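Local atomic coordinates of tRNA uridine(34) acetyltransferase (Methanocaldococcus infernus, PDB entry 6IA8), a protein that acetylates the wobble uridine of tRNA, using acetyl-CoA and S-adenosylmethionine with a [4Fe-4S] cluster to form 5-carboxymethyluridine at position 34. Residues K269-I274 with I316-Y321; E273-P278 with K323-K328; G384-P389 with K460-Q465. All blocks are in the same frame, centred on the assembly; numbering follows the deposited sequence.

Interaction 1 of 3, residues K269-I274 with I316-Y321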
# COMPACT_ATOMS: atom_id res chain seq x y z
N LYS A 269 -13.93 -12.27 -12.54
CA LYS A 269 -15.07 -11.69 -11.85
C LYS A 269 -14.67 -11.15 -10.49
O LYS A 269 -15.18 -10.11 -10.06
CB LYS A 269 -16.19 -12.73 -11.71
CG LYS A 269 -16.89 -13.02 -13.05
CD LYS A 269 -18.09 -13.94 -12.87
CE LYS A 269 -18.94 -13.99 -14.13
NZ LYS A 269 -19.62 -12.69 -14.41
N MET A 270 -13.74 -11.83 -9.81
CA MET A 270 -13.27 -11.33 -8.52
C MET A 270 -12.67 -9.92 -8.67
O MET A 270 -12.93 -9.02 -7.85
CB MET A 270 -12.24 -12.29 -7.93
CG MET A 270 -11.43 -11.67 -6.81
SD MET A 270 -10.48 -12.88 -5.82
CE MET A 270 -9.19 -13.37 -6.93
N PHE A 271 -11.79 -9.74 -9.65
CA PHE A 271 -11.20 -8.42 -9.81
C PHE A 271 -12.25 -7.36 -10.15
O PHE A 271 -12.17 -6.22 -9.66
CB PHE A 271 -10.09 -8.47 -10.85
CG PHE A 271 -8.84 -9.15 -10.31
CD1 PHE A 271 -8.01 -8.50 -9.40
CD2 PHE A 271 -8.51 -10.43 -10.70
CE1 PHE A 271 -6.89 -9.13 -8.89
CE2 PHE A 271 -7.40 -11.09 -10.18
CZ PHE A 271 -6.58 -10.44 -9.29
N LYS A 272 -13.20 -7.70 -11.03
CA LYS A 272 -14.25 -6.74 -11.33
C LYS A 272 -15.00 -6.36 -10.06
O LYS A 272 -15.28 -5.18 -9.79
CB LYS A 272 -15.19 -7.31 -12.40
CG LYS A 272 -16.33 -6.39 -12.78
CD LYS A 272 -17.11 -6.93 -13.98
CE LYS A 272 -18.36 -6.10 -14.28
NZ LYS A 272 -19.12 -6.63 -15.43
N GLU A 273 -15.31 -7.37 -9.24
CA GLU A 273 -16.10 -7.13 -8.05
C GLU A 273 -15.34 -6.27 -7.06
O GLU A 273 -15.93 -5.39 -6.43
CB GLU A 273 -16.51 -8.45 -7.41
CG GLU A 273 -17.52 -8.30 -6.30
CD GLU A 273 -18.06 -9.63 -5.81
OE1 GLU A 273 -17.96 -10.62 -6.57
OE2 GLU A 273 -18.55 -9.67 -4.67
N ILE A 274 -14.03 -6.50 -6.90
CA ILE A 274 -13.23 -5.76 -5.93
C ILE A 274 -13.18 -4.28 -6.25
O ILE A 274 -12.99 -3.44 -5.34
CB ILE A 274 -11.81 -6.38 -5.87
CG1 ILE A 274 -11.88 -7.70 -5.06
CG2 ILE A 274 -10.82 -5.43 -5.30
CD1 ILE A 274 -10.64 -8.56 -5.16
N ILE A 316 -1.06 -14.72 -17.01
CA ILE A 316 -0.98 -13.52 -17.84
C ILE A 316 -2.37 -13.06 -18.25
O ILE A 316 -2.67 -11.87 -18.22
CB ILE A 316 -0.09 -13.79 -19.07
CG1 ILE A 316 1.37 -14.00 -18.62
CG2 ILE A 316 -0.18 -12.64 -20.08
CD1 ILE A 316 2.28 -14.50 -19.74
N GLU A 317 -3.24 -14.00 -18.65
CA GLU A 317 -4.59 -13.64 -19.06
C GLU A 317 -5.33 -12.97 -17.92
O GLU A 317 -5.96 -11.93 -18.11
CB GLU A 317 -5.35 -14.88 -19.54
CG GLU A 317 -4.82 -15.46 -20.83
CD GLU A 317 -5.53 -16.73 -21.23
OE1 GLU A 317 -6.50 -17.11 -20.53
OE2 GLU A 317 -5.12 -17.36 -22.22
N VAL A 318 -5.28 -13.55 -16.72
CA VAL A 318 -6.02 -12.99 -15.59
C VAL A 318 -5.44 -11.64 -15.16
O VAL A 318 -6.18 -10.67 -14.92
CB VAL A 318 -6.03 -13.99 -14.42
CG1 VAL A 318 -6.68 -13.38 -13.19
CG2 VAL A 318 -6.78 -15.25 -14.84
N ILE A 319 -4.12 -11.55 -15.04
CA ILE A 319 -3.54 -10.31 -14.52
C ILE A 319 -3.70 -9.20 -15.54
O ILE A 319 -3.92 -8.03 -15.19
CB ILE A 319 -2.07 -10.53 -14.13
CG1 ILE A 319 -1.99 -11.51 -12.93
CG2 ILE A 319 -1.43 -9.20 -13.76
CD1 ILE A 319 -0.57 -11.94 -12.60
N SER A 320 -3.60 -9.53 -16.83
CA SER A 320 -3.81 -8.53 -17.87
C SER A 320 -5.24 -7.98 -17.84
O SER A 320 -5.46 -6.76 -17.90
CB SER A 320 -3.51 -9.14 -19.24
OG SER A 320 -2.11 -9.36 -19.39
N TYR A 321 -6.22 -8.86 -17.67
CA TYR A 321 -7.58 -8.40 -17.46
C TYR A 321 -7.67 -7.48 -16.25
O TYR A 321 -8.23 -6.39 -16.32
CB TYR A 321 -8.54 -9.59 -17.30
CG TYR A 321 -9.94 -9.15 -16.96
CD1 TYR A 321 -10.79 -8.67 -17.96
CD2 TYR A 321 -10.38 -9.13 -15.65
CE1 TYR A 321 -12.07 -8.22 -17.65
CE2 TYR A 321 -11.64 -8.67 -15.33
CZ TYR A 321 -12.48 -8.22 -16.33
OH TYR A 321 -13.73 -7.77 -15.98
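In the helical layer of the radical SAM domain, Phe271 of helix 264-276 meets Val318 of helix 312-325, beside the parallel sheet. The contact is small, about 186 Å² in all. The backbones stay well apart, with the CA atoms of Phe271 and Tyr321 8.5 Å from each other. Side chains therefore bridge the gap. In the apolar pair, Phe271 CE2 does the touching, 3.9 Å from Val318 CG1. The two side chains lie at about a right angle, and the methyl reaches the ring obliquely. Ile287 of strand 284-287 also touches Phe271, which ties this buried ring to the sheet. Ile319 of helix 312-325 touches Ile287 too.

Tyr321 makes the second contact. Its CG is anti to the backbone N (chi1 175°), and this carries the phenol across to the other helix. There the OH lies 3.9 Å from Lys272 CB and 4.0 Å from Lys272 CD. This is packing against the extended aliphatic part of the lysine. Lys268 touches Tyr321 as well. The buried Val318 also packs on Ile264 and Asp267. Adjacent helices joined by side chains over a shared strand are typical of the helical layer around a TIM-barrel-like radical SAM sheet.

Interaction 2 of 3, residues E273-P278 with K323-K328. With SO4 (sulfate ion), chain B.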
# COMPACT_ATOMS: atom_id res chain seq x y z
N GLU A 273 -15.31 -7.37 -9.24
CA GLU A 273 -16.10 -7.13 -8.05
C GLU A 273 -15.34 -6.27 -7.06
O GLU A 273 -15.93 -5.39 -6.43
CB GLU A 273 -16.51 -8.45 -7.41
CG GLU A 273 -17.52 -8.30 -6.30
CD GLU A 273 -18.06 -9.63 -5.81
OE1 GLU A 273 -17.96 -10.62 -6.57
OE2 GLU A 273 -18.55 -9.67 -4.67
N ILE A 274 -14.03 -6.50 -6.90
CA ILE A 274 -13.23 -5.76 -5.93
C ILE A 274 -13.18 -4.28 -6.25
O ILE A 274 -12.99 -3.44 -5.34
CB ILE A 274 -11.81 -6.38 -5.87
CG1 ILE A 274 -11.88 -7.70 -5.06
CG2 ILE A 274 -10.82 -5.43 -5.30
CD1 ILE A 274 -10.64 -8.56 -5.16
N PHE A 275 -13.34 -3.91 -7.53
CA PHE A 275 -13.26 -2.51 -7.93
C PHE A 275 -14.62 -1.85 -8.19
O PHE A 275 -14.66 -0.64 -8.52
CB PHE A 275 -12.40 -2.37 -9.18
CG PHE A 275 -10.99 -2.89 -9.00
CD1 PHE A 275 -10.28 -2.58 -7.85
CD2 PHE A 275 -10.41 -3.72 -9.94
CE1 PHE A 275 -9.00 -3.10 -7.65
CE2 PHE A 275 -9.13 -4.20 -9.77
CZ PHE A 275 -8.44 -3.89 -8.62
N THR A 276 -15.73 -2.61 -8.07
CA THR A 276 -17.06 -2.09 -8.38
C THR A 276 -18.11 -2.47 -7.34
O THR A 276 -19.30 -2.16 -7.52
CB THR A 276 -17.56 -2.53 -9.77
OG1 THR A 276 -17.68 -3.97 -9.84
CG2 THR A 276 -16.65 -2.06 -10.89
N ASN A 277 -17.72 -3.13 -6.26
CA ASN A 277 -18.60 -3.45 -5.14
C ASN A 277 -18.10 -2.69 -3.92
O ASN A 277 -16.91 -2.82 -3.56
CB ASN A 277 -18.57 -4.95 -4.89
CG ASN A 277 -19.42 -5.38 -3.72
OD1 ASN A 277 -19.67 -4.61 -2.79
ND2 ASN A 277 -19.85 -6.64 -3.75
N PRO A 278 -18.91 -1.81 -3.32
CA PRO A 278 -18.37 -0.90 -2.28
C PRO A 278 -17.92 -1.62 -1.01
O PRO A 278 -17.26 -1.02 -0.15
CB PRO A 278 -19.54 0.05 -1.99
CG PRO A 278 -20.74 -0.78 -2.31
CD PRO A 278 -20.35 -1.60 -3.54
N LYS A 323 -5.49 -5.65 -14.70
CA LYS A 323 -4.92 -4.32 -14.93
C LYS A 323 -5.76 -3.50 -15.90
O LYS A 323 -5.80 -2.26 -15.79
CB LYS A 323 -3.50 -4.45 -15.44
CG LYS A 323 -2.51 -4.93 -14.34
CD LYS A 323 -1.06 -4.83 -14.84
CE LYS A 323 -0.23 -3.98 -13.88
NZ LYS A 323 1.20 -3.88 -14.28
N SER A 324 -6.37 -4.13 -16.90
CA SER A 324 -7.13 -3.37 -17.88
C SER A 324 -8.38 -2.74 -17.27
O SER A 324 -8.91 -1.78 -17.84
CB SER A 324 -7.55 -4.28 -19.05
OG SER A 324 -8.61 -5.12 -18.65
N ILE A 325 -8.89 -3.28 -16.16
CA ILE A 325 -10.07 -2.71 -15.52
C ILE A 325 -9.75 -1.99 -14.22
O ILE A 325 -10.67 -1.49 -13.58
CB ILE A 325 -11.17 -3.77 -15.26
CG1 ILE A 325 -10.67 -4.79 -14.21
CG2 ILE A 325 -11.58 -4.40 -16.58
CD1 ILE A 325 -11.80 -5.55 -13.51
N MET A 326 -8.49 -1.93 -13.81
CA MET A 326 -8.16 -1.28 -12.54
C MET A 326 -8.51 0.21 -12.59
O MET A 326 -8.11 0.89 -13.54
CB MET A 326 -6.67 -1.41 -12.22
CG MET A 326 -6.35 -2.41 -11.17
SD MET A 326 -4.58 -2.65 -11.07
CE MET A 326 -4.59 -4.42 -10.69
N PRO A 327 -9.24 0.75 -11.63
CA PRO A 327 -9.52 2.19 -11.64
C PRO A 327 -8.26 3.02 -11.47
O PRO A 327 -7.19 2.55 -11.07
CB PRO A 327 -10.48 2.39 -10.45
CG PRO A 327 -11.11 0.99 -10.26
CD PRO A 327 -10.04 0.01 -10.63
N LYS A 328 -8.41 4.31 -11.75
CA LYS A 328 -7.30 5.23 -11.67
C LYS A 328 -6.82 5.40 -10.24
O LYS A 328 -5.71 5.91 -10.04
CB LYS A 328 -7.70 6.60 -12.22
CG LYS A 328 -8.06 6.60 -13.71
CD LYS A 328 -8.54 7.98 -14.17
CE LYS A 328 -8.91 7.99 -15.64
NZ LYS A 328 -9.06 9.38 -16.17
S SO4 B . -11.87 4.83 -13.30
O1 SO4 B . -12.32 6.04 -13.99
O2 SO4 B . -11.11 5.22 -12.11
O3 SO4 B . -11.00 4.08 -14.16
O4 SO4 B . -13.01 3.98 -12.97
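Phe275, near the C-terminal end of helix 264-276, packs on Ile325, Met326 and Pro327, near the C-terminal end of helix 312-325. The site lies in the radical SAM core, beside its parallel sheet. The contact is buried and covers about 198 Å². The CA atoms of Phe275 and Met326 come within 7.0 Å.

The CH-pi contact comes from Pro327. Its CD sits over one face of the Phe275 ring, 3.9 Å from the centroid and offset toward the rim. The line to the centroid is 27° off the ring normal. The closest ring atom is Phe275 CG, 3.5 Å from Pro327 CD. CG of the same proline leans on Phe275 CB, so the root of the aromatic side chain and one face of the ring are covered.

The other contacts are apolar. Met326 CG lies 3.6 Å from both Phe275 CE2 and Phe275 CZ, at the far end of the ring. It approaches obliquely. The Met326 side chain also packs on Val285 and Ile287 of strand 284-287, and so links the phenylalanine to the sheet. Ile325 comes to the ring edge, near its plane, with CD1 4.2 Å from Phe275 CD2. Phe275 CG is anti to its own carbonyl carbon (chi1 -59°), which sets the ring among these three residues. Val330 touches the phenylalanine as well.

Polar bonds lie at the margins. Asn277 ND2 makes a weak hydrogen bond to Glu273 OE2 within its own segment. Beyond Pro327, a sulfate, probably from the crystallisation liquor, is bound by the backbone. Lys328 N donates to sulfate O2 at 2.9 Å, with a nearly straight N-H...O angle of 166°, and Pro327 CB lies 3.3 Å from the same oxygen.

Interaction 3 of 3, residues G384-P389 with K460-Q465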
# COMPACT_ATOMS: atom_id res chain seq x y z
N GLY A 384 9.84 7.74 -21.83
CA GLY A 384 10.79 8.81 -22.09
C GLY A 384 10.20 10.21 -22.16
O GLY A 384 10.88 11.15 -22.62
N ILE A 385 8.96 10.39 -21.69
CA ILE A 385 8.31 11.70 -21.76
C ILE A 385 7.97 12.19 -20.35
O ILE A 385 7.88 11.43 -19.40
CB ILE A 385 7.04 11.65 -22.62
CG1 ILE A 385 6.01 10.68 -22.00
CG2 ILE A 385 7.36 11.22 -24.06
CD1 ILE A 385 4.63 10.70 -22.71
N LEU A 386 7.74 13.48 -20.25
CA LEU A 386 7.49 14.14 -18.98
C LEU A 386 6.20 14.93 -19.09
O LEU A 386 5.74 15.25 -20.20
CB LEU A 386 8.64 15.11 -18.62
CG LEU A 386 9.99 14.46 -18.31
CD1 LEU A 386 11.09 15.49 -18.37
CD2 LEU A 386 9.99 13.78 -16.97
N PRO A 387 5.62 15.32 -17.97
CA PRO A 387 4.36 16.07 -18.01
C PRO A 387 4.45 17.35 -18.82
O PRO A 387 5.45 18.06 -18.78
CB PRO A 387 4.09 16.38 -16.54
CG PRO A 387 4.76 15.27 -15.79
CD PRO A 387 6.03 14.95 -16.60
N ASP A 388 3.40 17.63 -19.57
CA ASP A 388 3.28 18.84 -20.36
C ASP A 388 2.57 19.89 -19.51
O ASP A 388 1.35 19.77 -19.30
CB ASP A 388 2.49 18.56 -21.63
CG ASP A 388 2.30 19.79 -22.51
OD1 ASP A 388 2.57 20.93 -22.06
OD2 ASP A 388 1.87 19.58 -23.66
N PRO A 389 3.25 20.91 -19.00
CA PRO A 389 2.59 21.84 -18.07
C PRO A 389 1.38 22.57 -18.64
O PRO A 389 0.49 22.97 -17.88
CB PRO A 389 3.71 22.83 -17.71
CG PRO A 389 4.66 22.75 -18.85
CD PRO A 389 4.61 21.33 -19.37
N LYS A 460 18.94 12.87 -15.83
CA LYS A 460 19.21 11.93 -14.70
C LYS A 460 18.12 12.09 -13.55
O LYS A 460 17.20 11.24 -13.41
NZ LYS A 460 25.52 10.40 -13.55
N GLU A 461 18.23 13.18 -12.76
CA GLU A 461 17.38 13.40 -11.56
C GLU A 461 16.11 14.17 -12.01
O GLU A 461 16.32 15.15 -12.72
N VAL A 462 14.87 13.74 -11.66
CA VAL A 462 13.57 14.40 -11.94
C VAL A 462 12.63 14.41 -10.63
O VAL A 462 12.57 13.34 -9.99
CB VAL A 462 12.84 13.62 -13.09
CG1 VAL A 462 12.55 12.20 -12.64
CG2 VAL A 462 11.59 14.33 -13.58
N SER A 463 11.99 15.54 -10.23
CA SER A 463 11.10 15.69 -9.01
C SER A 463 9.97 16.71 -9.12
O SER A 463 10.12 17.74 -9.75
CB SER A 463 11.90 16.08 -7.75
OG SER A 463 11.05 16.47 -6.68
N TRP A 464 8.86 16.42 -8.45
CA TRP A 464 7.63 17.27 -8.49
C TRP A 464 7.27 17.72 -7.06
O TRP A 464 6.21 18.21 -6.82
CB TRP A 464 6.49 16.50 -9.21
CG TRP A 464 7.08 15.87 -10.41
CD1 TRP A 464 7.80 14.73 -10.44
CD2 TRP A 464 7.14 16.41 -11.71
NE1 TRP A 464 8.31 14.53 -11.67
CE2 TRP A 464 7.91 15.56 -12.47
CE3 TRP A 464 6.61 17.53 -12.30
CZ2 TRP A 464 8.15 15.78 -13.79
CZ3 TRP A 464 6.84 17.75 -13.59
CH2 TRP A 464 7.60 16.89 -14.33
N GLN A 465 8.20 17.56 -6.12
CA GLN A 465 7.96 18.02 -4.71
C GLN A 465 8.59 19.39 -4.59
O GLN A 465 9.55 19.72 -5.25
CB GLN A 465 8.48 17.04 -3.59
CG GLN A 465 7.68 15.75 -3.44
CD GLN A 465 8.36 14.73 -2.55
OE1 GLN A 465 9.43 15.01 -2.03
NE2 GLN A 465 7.78 13.56 -2.38
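Leu386 and Pro387 meet Val462 and Trp464 where two loops of the GNAT acetyltransferase domain come together. The first loop leads from helix 376-383 to strand 392-401. The second precedes helix 469-484.

Leu386 comes first. Its CD2 methyl lies 3.8 Å from Val462 CG2, and the two side chains pass alongside each other, heading opposite ways. The same CD2 stands at the edge of the indole, near its plane, 4.2 Å from Trp464 CZ2.

Pro387 follows and is buried. Its CG lies over one face of the six-membered ring of Trp464, 4.0 Å from the centroid and 29° off the ring normal, which makes a CH-pi contact. Pro387 CD lies farther out, past the rim, 3.4 Å from Trp464 CH2. Trp464 CG is anti to its carbonyl carbon (chi1 -44°), which places the benzo ring beneath Pro387 CG. Val376 and Ile420 touch both Pro387 and Trp464. Replacing Trp464 by an alanine is likely to leave the Pro387 ring without its aromatic partner and open a gap between the loops.

Just past the indole, Gln465 N bonds to Ser463 OG in an ST turn. The Trp464 side chain also lies about 4 Å from those of Val448 and Tyr469, which probably bind acetyl-CoA, as in related enzymes. The loop pair thus borders the probable acetyl-CoA site of a GNAT fold.

In the fold
Interactions 1 and 2 are neighbours, with centres about 9 Å apart. Both join helix 264-276 to helix 312-325, and their segments overlap at Glu273 and Ile274. Ile325 CD1 connects them, packing 3.5 Å from Lys272 CA. Together they form one seam beside the parallel sheet of the radical SAM domain. Interaction 3 comes later in the chain and belongs to the acetyltransferase domain with its mixed sheet. Its centre is about 31 Å from that of interaction 1 and about 28 Å from that of interaction 2, and it touches neither. The first two contacts thus join neighbouring helices of the radical SAM part, away from annotated sites. The third lies beside the probable acetyl-CoA site.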